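Local coordinates for protein adhesin (Neisseria meningitidis, PDB 5MY7) that inhibits lysozyme and, as its name suggests, probably acts as an adhesin of the meningococcus, at residues A[54-59]-A[82-87]. Numbering follows the deposited sequence.
Sequences GLTTYA and TFYGKE
Tyr84 reaches from strand 82-84 to strand 56-63 and spans two of its inward-facing residues, Thr56 and Ala59, with a single ring. At the far end Tyr84 OH and Thr56 OG1 share a hydrogen bond of 2.7 Å; either hydroxyl may be the donor. Thr56 OG1 lies at the edge of the Tyr84 ring, near its plane, and the two side chains cross at about a right angle. With chi1 at 61°, Thr56 OG1 sits between its own backbone N and carbonyl carbon, a rotamer that turns the hydroxyl to the phenol and brings CG2 within 3.6 Å of Tyr84 OH. Nearer the root of the ring, Ala59 CB lies over one face in a CH-pi contact, 3.9 Å from the centroid of the Tyr84 ring and 15° off its normal. Ala59 N approaches Tyr84 CD2 to 3.5 Å, on the same side of the ring as the methyl. One buried tyrosine thus combines apolar packing along its ring with a polar partner for its hydroxyl, joining the two antiparallel sheets of this ACP-like domain. Here the short strand segments cross at -52°, and Tyr48 of strand 43-50, Met70 of strand 66-71 and Leu92 of strand 91-94 also touch Tyr84.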
# COMPACT_ATOMS: atom_id res chain seq x y z
N GLY A 54 -2.50 -3.78 -16.87
CA GLY A 54 -1.42 -3.05 -16.20
C GLY A 54 -1.82 -2.22 -14.97
O GLY A 54 -0.99 -1.49 -14.48
N LEU A 55 -3.06 -2.34 -14.48
CA LEU A 55 -3.54 -1.61 -13.29
C LEU A 55 -3.38 -2.48 -12.03
O LEU A 55 -3.53 -3.71 -12.08
CB LEU A 55 -5.03 -1.24 -13.47
CG LEU A 55 -5.46 -0.44 -14.73
CD1 LEU A 55 -6.97 -0.49 -14.97
CD2 LEU A 55 -5.00 1.00 -14.68
N THR A 56 -3.10 -1.85 -10.89
CA THR A 56 -3.02 -2.59 -9.59
C THR A 56 -4.44 -2.95 -9.10
O THR A 56 -5.43 -2.20 -9.34
CB THR A 56 -2.23 -1.89 -8.40
OG1 THR A 56 -2.89 -0.65 -8.11
CG2 THR A 56 -0.76 -1.73 -8.77
N THR A 57 -4.55 -4.12 -8.51
CA THR A 57 -5.82 -4.61 -7.98
C THR A 57 -5.85 -4.74 -6.46
O THR A 57 -6.93 -4.77 -5.84
CB THR A 57 -6.17 -5.96 -8.60
OG1 THR A 57 -5.18 -6.92 -8.24
CG2 THR A 57 -6.28 -5.86 -10.15
N TYR A 58 -4.68 -4.87 -5.82
CA TYR A 58 -4.59 -4.98 -4.36
C TYR A 58 -3.15 -4.67 -3.89
O TYR A 58 -2.20 -4.69 -4.70
CB TYR A 58 -5.03 -6.38 -3.85
CG TYR A 58 -4.06 -7.53 -4.23
CD1 TYR A 58 -2.91 -7.77 -3.48
CD2 TYR A 58 -4.31 -8.36 -5.30
CE1 TYR A 58 -2.04 -8.81 -3.80
CE2 TYR A 58 -3.45 -9.39 -5.63
CZ TYR A 58 -2.33 -9.64 -4.87
OH TYR A 58 -1.46 -10.67 -5.22
N ALA A 59 -3.05 -4.39 -2.58
CA ALA A 59 -1.77 -4.31 -1.84
C ALA A 59 -1.87 -5.23 -0.64
O ALA A 59 -2.83 -5.15 0.12
CB ALA A 59 -1.50 -2.88 -1.37
N THR A 82 -3.07 6.84 -5.01
CA THR A 82 -3.83 5.59 -5.01
C THR A 82 -4.05 5.13 -3.55
O THR A 82 -3.09 5.13 -2.77
CB THR A 82 -3.11 4.47 -5.81
OG1 THR A 82 -2.74 4.94 -7.13
CG2 THR A 82 -3.98 3.22 -5.96
N PHE A 83 -5.29 4.72 -3.23
CA PHE A 83 -5.65 4.14 -1.93
C PHE A 83 -6.09 2.69 -2.11
O PHE A 83 -6.75 2.31 -3.12
CB PHE A 83 -6.75 4.93 -1.23
CG PHE A 83 -6.26 6.24 -0.68
CD1 PHE A 83 -5.61 6.29 0.55
CD2 PHE A 83 -6.52 7.43 -1.36
CE1 PHE A 83 -5.19 7.48 1.08
CE2 PHE A 83 -6.07 8.63 -0.83
CZ PHE A 83 -5.41 8.63 0.38
N TYR A 84 -5.69 1.87 -1.13
CA TYR A 84 -6.11 0.47 -0.96
C TYR A 84 -6.77 0.28 0.40
O TYR A 84 -6.25 0.82 1.41
CB TYR A 84 -4.92 -0.49 -1.09
CG TYR A 84 -4.10 -0.35 -2.35
CD1 TYR A 84 -3.12 0.63 -2.47
CD2 TYR A 84 -4.26 -1.20 -3.42
CE1 TYR A 84 -2.33 0.75 -3.59
CE2 TYR A 84 -3.50 -1.07 -4.57
CZ TYR A 84 -2.51 -0.10 -4.66
OH TYR A 84 -1.68 0.02 -5.79
N GLY A 85 -7.86 -0.51 0.48
CA GLY A 85 -8.52 -0.83 1.75
C GLY A 85 -9.92 -0.27 1.84
O GLY A 85 -10.35 0.50 0.98
N LYS A 86 -10.62 -0.69 2.88
CA LYS A 86 -12.02 -0.35 3.11
C LYS A 86 -12.23 0.21 4.52
O LYS A 86 -11.39 -0.02 5.40
CB LYS A 86 -12.94 -1.56 2.80
CG LYS A 86 -12.85 -2.75 3.72
CD LYS A 86 -13.60 -3.99 3.16
CE LYS A 86 -13.03 -5.33 3.67
NZ LYS A 86 -12.89 -5.41 5.16
N GLU A 87 -13.36 0.91 4.76
CA GLU A 87 -13.63 1.46 6.09
C GLU A 87 -13.67 0.37 7.11
O GLU A 87 -14.38 -0.63 6.93
CB GLU A 87 -14.98 2.22 6.16
CG GLU A 87 -15.33 2.81 7.58
CD GLU A 87 -14.25 3.74 8.21
OE1 GLU A 87 -13.72 4.47 7.44
OE2 GLU A 87 -13.92 3.81 9.47